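Local coordinates for glutamate receptor kainate-like protein (Pleurobrachia bachei, PDB 4ZDM), which binds glycine in the clamshell ligand-binding domain of a ctenophore ionotropic glutamate receptor, an ion channel subunit probably gated by that amino acid, at residues M18-E23 with G39-I44; R32-Y37 with Y56-P61; A94-A99 with F215-G220; F107-M112 with T233-I238; V169-Y174 with G184-I189. All coordinates share one frame; numbering follows the deposited sequence. Where two conformers were deposited one is given.

Contact 1 (M18-E23 with G39-I44)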
# COMPACT_ATOMS: atom_id res chain seq x y z
N MET A 18 -5.38 -19.52 14.47
CA MET A 18 -5.69 -19.26 15.85
C MET A 18 -4.63 -19.81 16.76
O MET A 18 -3.96 -20.78 16.42
CB MET A 18 -7.07 -19.85 16.13
CG MET A 18 -8.22 -19.04 15.50
SD MET A 18 -8.37 -17.36 16.13
CE MET A 18 -9.27 -17.67 17.65
N PRO A 19 -4.43 -19.17 17.94
CA PRO A 19 -5.27 -18.11 18.51
C PRO A 19 -4.89 -16.69 18.11
O PRO A 19 -5.46 -15.72 18.61
CB PRO A 19 -5.05 -18.29 20.02
CG PRO A 19 -3.62 -18.72 20.09
CD PRO A 19 -3.39 -19.60 18.89
N PHE A 20 -3.96 -16.57 17.17
CA PHE A 20 -3.38 -15.28 16.84
C PHE A 20 -4.27 -14.45 15.90
O PHE A 20 -4.49 -13.25 16.16
CB PHE A 20 -2.00 -15.50 16.23
CG PHE A 20 -1.07 -16.30 17.10
CD1 PHE A 20 -0.59 -15.78 18.30
CD2 PHE A 20 -0.74 -17.61 16.76
CE1 PHE A 20 0.25 -16.57 19.13
CE2 PHE A 20 0.09 -18.35 17.59
CZ PHE A 20 0.57 -17.84 18.75
N ILE A 21 -4.77 -15.08 14.83
CA ILE A 21 -5.63 -14.42 13.82
C ILE A 21 -6.64 -15.41 13.34
O ILE A 21 -6.29 -16.54 12.98
CB ILE A 21 -4.82 -13.88 12.62
CG1 ILE A 21 -3.70 -12.95 13.09
CG2 ILE A 21 -5.75 -13.18 11.60
CD1 ILE A 21 -2.79 -12.46 12.00
N SER A 22 -7.92 -15.04 13.38
CA SER A 22 -8.96 -15.93 12.85
C SER A 22 -9.05 -15.99 11.34
O SER A 22 -8.46 -15.18 10.65
CB SER A 22 -10.31 -15.47 13.41
OG SER A 22 -10.70 -14.25 12.81
N GLU A 23 -9.78 -16.98 10.82
CA GLU A 23 -10.28 -16.86 9.45
C GLU A 23 -11.19 -15.62 9.36
O GLU A 23 -11.78 -15.21 10.36
CB GLU A 23 -11.07 -18.12 9.05
CG GLU A 23 -10.27 -19.36 9.04
CD GLU A 23 -9.27 -19.48 7.91
OE1 GLU A 23 -9.32 -18.73 6.93
OE2 GLU A 23 -8.42 -20.40 7.97
N GLY A 39 -8.85 -12.53 17.25
CA GLY A 39 -7.60 -13.16 17.62
C GLY A 39 -6.72 -12.25 18.45
O GLY A 39 -6.88 -11.04 18.49
N VAL A 40 -5.76 -12.85 19.12
CA VAL A 40 -4.82 -12.14 19.98
C VAL A 40 -4.17 -10.99 19.23
O VAL A 40 -4.11 -9.84 19.70
CB VAL A 40 -3.74 -13.10 20.52
CG1 VAL A 40 -2.64 -12.32 21.24
CG2 VAL A 40 -4.34 -14.15 21.42
N ASN A 41 -3.67 -11.29 18.06
CA ASN A 41 -2.86 -10.30 17.34
C ASN A 41 -3.73 -9.23 16.68
O ASN A 41 -3.28 -8.10 16.49
CB ASN A 41 -1.99 -10.97 16.28
CG ASN A 41 -0.91 -11.86 16.84
OD1 ASN A 41 -1.02 -12.38 17.96
ND2 ASN A 41 0.11 -12.11 16.03
N VAL A 42 -4.98 -9.59 16.31
CA VAL A 42 -5.93 -8.64 15.79
C VAL A 42 -6.22 -7.60 16.86
O VAL A 42 -6.26 -6.41 16.58
CB VAL A 42 -7.20 -9.39 15.31
CG1 VAL A 42 -8.27 -8.42 14.89
CG2 VAL A 42 -6.81 -10.32 14.17
N GLU A 43 -6.40 -8.07 18.11
CA GLU A 43 -6.62 -7.13 19.19
C GLU A 43 -5.37 -6.30 19.52
O GLU A 43 -5.45 -5.07 19.75
CB GLU A 43 -7.12 -7.85 20.45
CG GLU A 43 -8.50 -8.47 20.20
CD GLU A 43 -9.25 -8.83 21.48
OE1 GLU A 43 -9.83 -9.93 21.46
OE2 GLU A 43 -9.27 -7.98 22.41
N ILE A 44 -4.18 -6.90 19.45
CA ILE A 44 -2.95 -6.14 19.64
C ILE A 44 -2.86 -5.02 18.61
O ILE A 44 -2.53 -3.87 18.93
CB ILE A 44 -1.71 -7.04 19.57
CG1 ILE A 44 -1.64 -7.94 20.80
CG2 ILE A 44 -0.40 -6.23 19.42
CD1 ILE A 44 -0.53 -8.97 20.75
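At the start of helix 40-52 the loop residues Pro19 and Phe20 receive the first helical N-H groups, with Ile21 packed alongside, close to the glycine site of this periplasmic-binding-protein-like lobe. Val40 N reaches Pro19 O at 2.9 Å in a nearly straight bond (172°), and Asn41 N reaches Phe20 O, on a lone pair, at 2.9 Å. Gly39, the N-cap residue, passes directly against Phe20 O, where a CB would clash, and its backbone angles themselves call for glycine. Among the side chains, Phe20 and Asn41 run alongside each other in the same direction. With CG anti to the carbonyl carbon (chi1 -56°), the Phe20 side chain sets off beside Asn41, whose OD1 lies at the ring edge, near its plane, 3.4 Å from Phe20 CD1. This buried OD1 has no hydrogen-bonding partner in the model, whereas ND2 of the same amide bonds Val92 O. Beyond them Ile21 CG2 meets Val42 CG2 at 4.0 Å, the two side chains crossing at about a right angle. Around this helix start, helix 243-254 packs on Pro19 and Val40 through Tyr248 and Tyr251, and Phe219 of strand 205-221 lies against Asn41.

Contact 2 (R32-Y37 with Y56-P61). With SO4 (sulfate ion), chain D; SO4 (sulfate ion), chain B.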
# COMPACT_ATOMS: atom_id res chain seq x y z
N ARG A 32 -9.70 -7.87 3.24
CA ARG A 32 -8.73 -6.95 3.83
C ARG A 32 -9.25 -6.22 5.04
O ARG A 32 -8.50 -5.55 5.75
CB ARG A 32 -8.27 -5.91 2.81
CG ARG A 32 -7.55 -6.50 1.61
CD ARG A 32 -6.80 -5.40 0.88
NE ARG A 32 -6.00 -5.90 -0.21
CZ ARG A 32 -5.20 -5.14 -0.96
NH1 ARG A 32 -5.11 -3.84 -0.75
NH2 ARG A 32 -4.49 -5.74 -1.90
N ASP A 33 -10.55 -6.30 5.32
CA ASP A 33 -11.16 -5.52 6.39
C ASP A 33 -10.91 -6.11 7.76
O ASP A 33 -11.35 -7.22 8.03
CB ASP A 33 -12.68 -5.45 6.16
CG ASP A 33 -13.41 -4.53 7.10
OD1 ASP A 33 -12.86 -4.03 8.08
OD2 ASP A 33 -14.65 -4.35 6.83
N PRO A 34 -10.16 -5.41 8.65
CA PRO A 34 -9.88 -5.97 9.96
C PRO A 34 -11.11 -6.31 10.80
O PRO A 34 -10.99 -7.16 11.69
CB PRO A 34 -9.05 -4.87 10.62
CG PRO A 34 -8.37 -4.18 9.48
CD PRO A 34 -9.48 -4.12 8.45
N SER A 35 -12.24 -5.68 10.52
CA SER A 35 -13.44 -5.94 11.29
C SER A 35 -13.96 -7.34 11.06
O SER A 35 -14.80 -7.79 11.83
CB SER A 35 -14.50 -4.89 11.00
OG SER A 35 -15.03 -5.09 9.70
N CYS A 36 -13.48 -8.04 10.04
CA CYS A 36 -13.89 -9.39 9.74
C CYS A 36 -13.13 -10.43 10.56
O CYS A 36 -13.33 -11.63 10.38
CB CYS A 36 -13.68 -9.71 8.26
SG CYS A 36 -14.69 -8.81 7.06
N TYR A 37 -12.22 -9.99 11.45
CA TYR A 37 -11.32 -10.90 12.16
C TYR A 37 -11.35 -10.74 13.66
O TYR A 37 -11.69 -9.67 14.17
CB TYR A 37 -9.87 -10.64 11.70
CG TYR A 37 -9.62 -10.91 10.24
CD1 TYR A 37 -9.94 -9.95 9.24
CD2 TYR A 37 -9.15 -12.14 9.81
CE1 TYR A 37 -9.74 -10.18 7.91
CE2 TYR A 37 -8.94 -12.38 8.47
CZ TYR A 37 -9.23 -11.42 7.54
OH TYR A 37 -9.04 -11.74 6.22
N TYR A 56 -5.16 1.11 8.87
CA TYR A 56 -4.63 -0.12 8.34
C TYR A 56 -5.68 -1.02 7.73
O TYR A 56 -6.89 -0.93 8.07
CB TYR A 56 -3.89 -0.90 9.44
CG TYR A 56 -4.79 -1.38 10.55
CD1 TYR A 56 -5.17 -0.50 11.57
CD2 TYR A 56 -5.19 -2.70 10.61
CE1 TYR A 56 -6.01 -0.94 12.62
CE2 TYR A 56 -6.00 -3.14 11.66
CZ TYR A 56 -6.39 -2.26 12.63
OH TYR A 56 -7.20 -2.66 13.70
N ASN A 57 -5.21 -1.86 6.82
CA ASN A 57 -5.93 -3.01 6.34
C ASN A 57 -5.03 -4.21 6.35
O ASN A 57 -3.79 -4.08 6.54
CB ASN A 57 -6.50 -2.79 4.94
CG ASN A 57 -7.65 -1.81 4.97
OD1 ASN A 57 -8.65 -2.04 5.64
ND2 ASN A 57 -7.47 -0.64 4.35
N PHE A 58 -5.61 -5.39 6.18
CA PHE A 58 -4.86 -6.62 6.18
C PHE A 58 -4.66 -7.15 4.80
O PHE A 58 -5.57 -7.04 3.93
CB PHE A 58 -5.63 -7.70 6.99
CG PHE A 58 -5.73 -7.47 8.47
CD1 PHE A 58 -4.82 -6.70 9.17
CD2 PHE A 58 -6.74 -8.09 9.22
CE1 PHE A 58 -4.91 -6.55 10.53
CE2 PHE A 58 -6.82 -7.92 10.57
CZ PHE A 58 -5.93 -7.14 11.24
N ILE A 59 -3.55 -7.81 4.50
CA ILE A 59 -3.31 -8.42 3.22
C ILE A 59 -2.79 -9.81 3.48
O ILE A 59 -1.82 -10.00 4.23
CB ILE A 59 -2.31 -7.63 2.34
CG1 ILE A 59 -2.93 -6.26 1.94
CG2 ILE A 59 -1.90 -8.48 1.10
CD1 ILE A 59 -2.11 -5.47 0.98
N THR A 60 -3.45 -10.81 2.91
CA THR A 60 -3.07 -12.22 3.03
C THR A 60 -2.33 -12.65 1.78
O THR A 60 -2.81 -12.42 0.64
CB THR A 60 -4.35 -13.07 3.17
OG1 THR A 60 -5.09 -12.59 4.28
CG2 THR A 60 -4.05 -14.51 3.42
N PRO A 61 -1.15 -13.27 1.93
CA PRO A 61 -0.42 -13.66 0.71
C PRO A 61 -1.17 -14.71 -0.06
O PRO A 61 -1.77 -15.61 0.50
CB PRO A 61 0.89 -14.24 1.24
CG PRO A 61 0.62 -14.56 2.65
CD PRO A 61 -0.41 -13.60 3.15
S SO4 D . -5.62 -0.82 1.22
O1 SO4 D . -6.37 -2.12 1.09
O2 SO4 D . -4.61 -0.76 0.14
O3 SO4 D . -4.91 -0.85 2.55
O4 SO4 D . -6.50 0.35 1.16
S SO4 B . -3.23 -2.89 -3.87
O1 SO4 B . -4.59 -2.48 -4.37
O2 SO4 B . -3.12 -2.48 -2.45
O3 SO4 B . -2.21 -2.14 -4.68
O4 SO4 B . -3.00 -4.33 -4.00
O HOH W 1 -7.33 -13.91 5.36
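Pro34 and Tyr37 clasp the ring of Phe58 where the disulfide-bearing loop 32-37, its Cys36 tied to Cys28, folds over strand 54-59 of the ligand-binding-domain sheet. Pro34 CG sits over the centre of the Phe58 face, a CH-pi contact 4.0 Å from the ring centroid, while the edge of Phe58 points at the face of Tyr37 in a T-shaped pair with planes at 74°. Pro34 also slides past Tyr56 in the opposite direction, its CG 3.4 Å from Tyr56 CE2. One backbone bond joins the segments: Phe58 N gives its hydrogen to Arg32 O at 2.9 Å. The extended Arg32 chain runs beside Ile59, whose CD1 lies over the centre of one guanidinium face. Of two sulfates, probably from the crystallisation liquor, NH1 bonds both and NH2 one, and His9, Arg11 and Arg32 of the second subunit also bond sulfate at this interface. An alanine in place of Arg32 would probably leave both sulfates short of a cationic partner and uncover Ile59 CD1. At the far end, Tyr37 OH bonds Ile31 O and also accepts from a water at 2.9 Å, which in turn lies 2.8 Å from Thr60 OG1.

Contact 3 (A94-A99 with F215-G220). With GLY (glycine), chain C.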
# COMPACT_ATOMS: atom_id res chain seq x y z
N ALA A 94 2.17 -14.10 14.47
CA ALA A 94 3.24 -14.40 15.41
C ALA A 94 4.36 -14.95 14.58
O ALA A 94 4.47 -16.15 14.25
CB ALA A 94 2.75 -15.39 16.48
N LEU A 95 5.21 -14.02 14.14
CA LEU A 95 6.27 -14.35 13.20
C LEU A 95 7.52 -14.74 13.95
O LEU A 95 8.06 -13.96 14.75
CB LEU A 95 6.57 -13.18 12.26
CG LEU A 95 7.39 -13.53 11.03
CD1 LEU A 95 6.63 -14.41 10.05
CD2 LEU A 95 7.91 -12.27 10.34
N SER A 96 7.98 -15.96 13.73
CA SER A 96 9.12 -16.46 14.46
C SER A 96 10.41 -15.83 13.98
O SER A 96 10.74 -15.80 12.78
CB SER A 96 9.19 -17.98 14.29
OG SER A 96 7.92 -18.49 14.64
N ASN A 97 11.20 -15.36 14.96
CA ASN A 97 12.47 -14.72 14.72
C ASN A 97 13.52 -15.80 14.64
O ASN A 97 13.81 -16.49 15.62
CB ASN A 97 12.74 -13.74 15.86
CG ASN A 97 14.00 -12.98 15.72
OD1 ASN A 97 14.92 -13.39 15.01
ND2 ASN A 97 14.05 -11.81 16.40
N ASN A 98 14.05 -16.00 13.45
CA ASN A 98 15.17 -16.92 13.25
C ASN A 98 16.24 -16.19 12.46
O ASN A 98 16.02 -15.12 11.85
CB ASN A 98 14.75 -18.24 12.59
CG ASN A 98 14.22 -18.09 11.20
OD1 ASN A 98 14.81 -17.44 10.36
ND2 ASN A 98 13.12 -18.76 10.93
N ALA A 99 17.45 -16.75 12.47
CA ALA A 99 18.59 -16.05 11.91
C ALA A 99 18.49 -15.90 10.41
O ALA A 99 18.94 -14.88 9.87
CB ALA A 99 19.89 -16.79 12.28
N PHE A 215 12.49 -19.66 20.33
CA PHE A 215 12.58 -18.49 19.47
C PHE A 215 11.56 -17.47 19.96
O PHE A 215 10.56 -17.84 20.54
CB PHE A 215 12.26 -18.84 17.98
CG PHE A 215 11.08 -19.73 17.83
CD1 PHE A 215 11.24 -21.11 17.87
CD2 PHE A 215 9.80 -19.24 17.69
CE1 PHE A 215 10.15 -21.96 17.81
CE2 PHE A 215 8.74 -20.08 17.63
CZ PHE A 215 8.90 -21.43 17.67
N GLU A 216 11.82 -16.21 19.67
CA GLU A 216 10.85 -15.15 19.88
C GLU A 216 9.80 -15.15 18.78
O GLU A 216 10.14 -15.46 17.64
CB GLU A 216 11.55 -13.81 19.93
CG GLU A 216 12.41 -13.61 21.17
CD GLU A 216 12.92 -12.21 21.27
OE1 GLU A 216 12.51 -11.48 22.22
OE2 GLU A 216 13.71 -11.74 20.40
N LEU A 217 8.59 -14.75 19.12
CA LEU A 217 7.47 -14.51 18.21
C LEU A 217 7.24 -13.03 18.20
O LEU A 217 7.03 -12.44 19.28
CB LEU A 217 6.22 -15.26 18.68
CG LEU A 217 6.37 -16.78 18.59
CD1 LEU A 217 5.33 -17.45 19.48
CD2 LEU A 217 6.17 -17.24 17.19
N ALA A 218 7.25 -12.39 17.04
CA ALA A 218 7.24 -10.94 16.94
C ALA A 218 6.56 -10.49 15.68
O ALA A 218 6.12 -11.31 14.87
CB ALA A 218 8.70 -10.44 17.02
N PHE A 219 6.49 -9.18 15.45
CA PHE A 219 6.08 -8.64 14.16
C PHE A 219 7.30 -8.46 13.29
O PHE A 219 8.43 -8.29 13.76
CB PHE A 219 5.33 -7.33 14.34
CG PHE A 219 3.96 -7.44 15.01
CD1 PHE A 219 3.36 -8.64 15.30
CD2 PHE A 219 3.27 -6.26 15.29
CE1 PHE A 219 2.06 -8.66 15.89
CE2 PHE A 219 1.99 -6.29 15.87
CZ PHE A 219 1.41 -7.46 16.16
N GLY A 220 7.09 -8.48 11.97
CA GLY A 220 8.13 -8.31 10.97
C GLY A 220 8.08 -6.95 10.30
O GLY A 220 6.98 -6.52 9.93
N GLY C . 4.82 -18.72 13.40
CA GLY C . 5.21 -19.44 12.16
C GLY C . 6.29 -18.78 11.38
O GLY C . 6.80 -19.34 10.39
OXT GLY C . 6.71 -17.63 11.70
O HOH W 2 14.37 -15.87 18.26
O HOH W 3 11.97 -10.55 18.33
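The amino group of the bound glycine gives the shortest polar bond here, its N lying 2.7 Å from Ala94 O, with a weak bond to Ser96 OG as well. Ser96 N meets the ligand's OXT at 2.9 Å in an almost linear bond (178°), so one short strand holds both ends of the amino acid. Behind it, strand 215-220 pairs antiparallel: Leu95 and Ala218 form the hydrogen-bonded pair, and Asn97 N approaches Glu216 O nearly along the C=O axis at 2.9 Å. Ser96 OG, with Glu191 as its other partner, touches Leu217 CD2 at 3.3 Å and Phe215 CE2 at 3.5 Å. Leu217 CD2 also lies at the edge of the Phe215 ring, in its plane. An alanine at Phe215 would probably open a gap beside Ser96 CB and OG and Leu217 CD2, where the ring now packs. Further along the strands, the Asn97 and Glu216 side chains run side by side, a water between Asn97 ND2 and Glu216 OE2, while Glu216 OE1 bonds Ser110 OG. Arg101, Asn148 and Glu191 complete the ligand's hydrogen bonds, giving the amino-acid pocket typical of ionotropic glutamate receptor ligand-binding domains.

Contact 4 (F107-M112 with T233-I238)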
# COMPACT_ATOMS: atom_id res chain seq x y z
N PHE A 107 12.78 -7.70 13.18
CA PHE A 107 11.71 -8.16 14.08
C PHE A 107 11.51 -7.12 15.15
O PHE A 107 12.48 -6.56 15.70
CB PHE A 107 12.08 -9.51 14.69
CG PHE A 107 11.99 -10.61 13.71
CD1 PHE A 107 13.05 -10.89 12.87
CD2 PHE A 107 10.85 -11.34 13.57
CE1 PHE A 107 12.96 -11.92 11.92
CE2 PHE A 107 10.74 -12.35 12.65
CZ PHE A 107 11.81 -12.64 11.80
N SER A 108 10.25 -6.89 15.45
CA SER A 108 9.91 -6.06 16.60
C SER A 108 10.34 -6.72 17.88
O SER A 108 10.67 -7.90 17.93
CB SER A 108 8.40 -5.80 16.66
OG SER A 108 7.64 -6.95 17.07
N LEU A 109 10.28 -5.93 18.94
CA LEU A 109 10.26 -6.48 20.28
C LEU A 109 9.17 -7.55 20.32
O LEU A 109 8.09 -7.37 19.75
CB LEU A 109 10.05 -5.35 21.30
CG LEU A 109 10.11 -5.67 22.76
CD1 LEU A 109 10.82 -4.48 23.52
CD2 LEU A 109 8.71 -5.86 23.25
N SER A 110 9.45 -8.68 20.98
CA SER A 110 8.59 -9.82 20.84
C SER A 110 7.34 -9.78 21.66
O SER A 110 7.32 -9.16 22.74
CB SER A 110 9.38 -11.07 21.13
OG SER A 110 9.86 -11.05 22.48
N MET A 111 6.29 -10.45 21.17
CA MET A 111 5.05 -10.58 21.93
C MET A 111 5.11 -11.74 22.94
O MET A 111 4.42 -11.71 23.95
CB MET A 111 3.85 -10.73 20.96
CG MET A 111 3.91 -11.89 20.02
SD MET A 111 2.42 -11.93 18.96
CE MET A 111 3.31 -11.11 17.64
N MET A 112 5.92 -12.76 22.69
CA MET A 112 6.06 -13.89 23.57
C MET A 112 7.14 -14.80 23.05
O MET A 112 7.64 -14.62 21.93
CB MET A 112 4.76 -14.65 23.72
CG MET A 112 4.34 -15.32 22.48
SD MET A 112 2.65 -16.06 22.58
CE MET A 112 1.67 -14.71 22.94
N THR A 233 8.06 0.18 21.46
CA THR A 233 7.65 0.79 22.73
C THR A 233 6.23 0.34 23.07
O THR A 233 5.92 -0.01 24.22
CB THR A 233 7.76 2.29 22.62
OG1 THR A 233 9.17 2.61 22.58
CG2 THR A 233 7.12 2.96 23.84
N PHE A 234 5.33 0.36 22.08
CA PHE A 234 3.99 -0.09 22.35
C PHE A 234 3.96 -1.55 22.76
O PHE A 234 3.26 -1.93 23.73
CB PHE A 234 3.09 0.11 21.11
CG PHE A 234 1.70 -0.36 21.36
CD1 PHE A 234 0.82 0.46 22.01
CD2 PHE A 234 1.34 -1.65 21.04
CE1 PHE A 234 -0.43 0.01 22.35
CE2 PHE A 234 0.03 -2.08 21.37
CZ PHE A 234 -0.79 -1.23 22.00
N MET A 235 4.69 -2.42 22.05
CA MET A 235 4.66 -3.81 22.35
C MET A 235 5.19 -4.09 23.76
O MET A 235 4.66 -4.94 24.48
CB MET A 235 5.46 -4.59 21.31
CG MET A 235 5.29 -6.07 21.38
SD MET A 235 3.74 -6.63 20.67
CE MET A 235 4.21 -6.80 18.95
N LEU A 236 6.24 -3.40 24.12
CA LEU A 236 6.81 -3.58 25.43
C LEU A 236 5.83 -3.21 26.51
O LEU A 236 5.74 -3.87 27.56
CB LEU A 236 8.09 -2.78 25.59
CG LEU A 236 8.76 -2.89 26.96
CD1 LEU A 236 9.15 -4.31 27.38
CD2 LEU A 236 9.96 -1.99 26.95
N GLY A 237 5.07 -2.17 26.31
CA GLY A 237 4.12 -1.78 27.33
C GLY A 237 3.09 -2.84 27.59
O GLY A 237 2.80 -3.20 28.75
N ILE A 238 2.47 -3.37 26.54
CA ILE A 238 1.46 -4.40 26.74
C ILE A 238 2.09 -5.73 27.17
O ILE A 238 1.45 -6.51 27.86
CB ILE A 238 0.56 -4.60 25.51
CG1 ILE A 238 1.30 -4.84 24.19
CG2 ILE A 238 -0.37 -3.39 25.39
CD1 ILE A 238 0.42 -5.41 23.09
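Segment 107-112 is an irregular connection between strands 106-107 and 112-121, whereas 233-238 is a continuous piece of helix 228-240. Their nearest CA atoms, of Leu109 and Met235, are 6.5 Å apart, and no hydrogen bond crosses between the two segments, so side chains carry most of the contact. Met235 points at the loop. Its CG is anti to the backbone N (chi1 -169°), and the chain then bends at chi2 and chi3, which brings three parts of it against different neighbours: CG lies 3.5 Å from Leu109 O, SD lies 4.1 Å from Met111 CB, and the methyl CE is 3.9 Å from Ser108 OG. That hydroxyl gives its hydrogen to Leu109 O at 2.7 Å, approaching from above the carbonyl plane, and it also bonds Phe219 N. In the first lobe of the ligand-binding domain, this packing joins the connection between the two strands to helix 228-240, which follows strand 205-221 in the chain. Leu109 covers the next helical residue. Its CD2 lies 3.6 Å from Leu236 N, and its CD1 is 3.8 Å from Leu236 CB, the two leucines crossing obliquely. Two polar bonds come from just outside the helical segment: Asp232 takes the N-H of Leu109, and Arg239 reaches Ser110 O. On the sheet side, Phe219 packs against both Met111 and Met235.

Contact 5 (V169-Y174 with G184-I189)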
# COMPACT_ATOMS: atom_id res chain seq x y z
N VAL A 169 8.14 -35.43 6.19
CA VAL A 169 7.08 -35.14 5.26
C VAL A 169 6.91 -33.64 5.24
O VAL A 169 6.93 -33.03 6.31
CB VAL A 169 5.78 -35.81 5.67
CG1 VAL A 169 4.65 -35.42 4.76
CG2 VAL A 169 5.91 -37.35 5.66
N LYS A 170 6.76 -33.04 4.06
CA LYS A 170 6.48 -31.60 3.93
C LYS A 170 5.01 -31.38 3.65
O LYS A 170 4.49 -31.84 2.62
CB LYS A 170 7.34 -30.97 2.84
CG LYS A 170 8.86 -31.19 3.00
CD LYS A 170 9.38 -30.94 4.43
CE LYS A 170 10.88 -30.98 4.49
NZ LYS A 170 11.45 -32.36 4.14
N VAL A 171 4.29 -30.78 4.59
CA VAL A 171 2.88 -30.50 4.41
C VAL A 171 2.69 -29.04 4.00
O VAL A 171 3.56 -28.20 4.23
CB VAL A 171 2.01 -30.83 5.67
CG1 VAL A 171 2.03 -32.35 5.98
CG2 VAL A 171 2.47 -30.04 6.90
N GLY A 172 1.56 -28.74 3.38
CA GLY A 172 1.36 -27.44 2.79
C GLY A 172 0.85 -26.37 3.75
O GLY A 172 0.89 -25.19 3.45
N SER A 173 0.35 -26.80 4.91
CA SER A 173 -0.20 -25.86 5.88
C SER A 173 -0.15 -26.47 7.27
O SER A 173 -0.07 -27.68 7.43
CB SER A 173 -1.64 -25.50 5.54
OG SER A 173 -2.49 -26.61 5.70
N TYR A 174 -0.20 -25.60 8.27
CA TYR A 174 -0.30 -25.98 9.67
C TYR A 174 -1.49 -26.88 9.90
O TYR A 174 -1.38 -27.93 10.54
CB TYR A 174 -0.41 -24.70 10.49
CG TYR A 174 -0.54 -24.81 11.95
CD1 TYR A 174 0.55 -25.19 12.72
CD2 TYR A 174 -1.65 -24.36 12.60
CE1 TYR A 174 0.46 -25.18 14.10
CE2 TYR A 174 -1.72 -24.33 13.97
CZ TYR A 174 -0.65 -24.74 14.70
OH TYR A 174 -0.66 -24.66 16.09
N GLY A 184 -3.00 -40.36 13.26
CA GLY A 184 -2.12 -41.33 13.88
C GLY A 184 -0.87 -41.72 13.10
O GLY A 184 -0.81 -41.56 11.89
N GLY A 185 0.12 -42.22 13.80
CA GLY A 185 1.33 -42.68 13.14
C GLY A 185 2.22 -41.60 12.58
O GLY A 185 3.13 -41.87 11.78
N PHE A 186 1.99 -40.37 13.04
CA PHE A 186 2.62 -39.19 12.43
C PHE A 186 2.95 -38.16 13.50
O PHE A 186 2.04 -37.67 14.18
CB PHE A 186 1.65 -38.60 11.40
CG PHE A 186 2.16 -37.39 10.66
CD1 PHE A 186 1.98 -36.12 11.18
CD2 PHE A 186 2.73 -37.52 9.40
CE1 PHE A 186 2.39 -34.99 10.45
CE2 PHE A 186 3.15 -36.40 8.70
CZ PHE A 186 2.98 -35.15 9.23
N VAL A 187 4.24 -37.83 13.64
CA VAL A 187 4.72 -36.82 14.59
C VAL A 187 4.79 -35.48 13.85
O VAL A 187 5.48 -35.35 12.85
CB VAL A 187 6.09 -37.18 15.17
CG1 VAL A 187 6.58 -36.10 16.08
CG2 VAL A 187 6.00 -38.51 15.95
N PHE A 188 4.03 -34.52 14.34
CA PHE A 188 4.05 -33.17 13.79
C PHE A 188 4.96 -32.33 14.64
O PHE A 188 4.76 -32.21 15.85
CB PHE A 188 2.64 -32.59 13.74
CG PHE A 188 2.52 -31.24 13.04
CD1 PHE A 188 3.25 -30.93 11.92
CD2 PHE A 188 1.59 -30.32 13.47
CE1 PHE A 188 3.12 -29.69 11.32
CE2 PHE A 188 1.44 -29.09 12.84
CZ PHE A 188 2.20 -28.78 11.76
N ILE A 189 5.98 -31.75 14.02
CA ILE A 189 6.93 -30.90 14.72
C ILE A 189 6.60 -29.44 14.37
O ILE A 189 6.81 -29.03 13.23
CB ILE A 189 8.39 -31.23 14.39
CG1 ILE A 189 8.71 -32.68 14.73
CG2 ILE A 189 9.28 -30.26 15.15
CD1 ILE A 189 10.04 -33.16 14.13
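Val169, Val171 and Tyr174 meet Phe186 and Phe188 by packing, with no hydrogen bond across. The aliphatic-to-aromatic contacts come first. Val169 CB stands at the edge of the Phe186 ring, near its plane, 4.1 Å from CE2, and Val171 divides its two methyls: CG1 is 4.4 Å from Phe186 CZ, and CG2 is 4.5 Å from Phe188 CE1. CG of Phe186 is anti to the backbone N (chi1 -179°), which sends the side chain off toward the valine strand.

The aromatic contact is made by Tyr174 and Phe188, whose side chains cross at about a right angle, Tyr174 CD1 lying 4.0 Å from Phe188 CE2. The same CE2 approaches the backbone, 3.8 Å from Tyr174 O, so the first turn of helix 174-182 also rests on this ring.

Strands 169-171 and 186-189 are not neighbours in the sheet: their axes stay 9.8 Å apart at closest, and strand 140-144 lies between, pairing parallel with both. Helix 174-182 connects them, and its Leu178 and Met181 cover Phe188 too. Parallel strands joined by a helix packed on the sheet make a beta-alpha-beta crossover, a feature of the second lobe in the periplasmic-binding-protein fold.

How the contacts relate
From the N terminus, contact 1 closes a loop by bringing 18-23 back onto the start of helix 40-52. Contact 2 crosses it, since 32-37 leaves from within that loop and meets strand 54-59 beyond the helix; the two touch through Tyr37 and Ile21. Contacts 3 and 4 are long-range closures that also cross, linking 94-99 and 107-112 to strand 205-221 and the helix after it; Ser110 and Glu216 tie them together. Contact 5, a short local closure, falls within the spans of both and lies across the chain's centre from contact 4. Asn41 and Phe20 of contact 1 reach residues of contacts 3 and 4, joining the start of helix 40-52 to the central sheet.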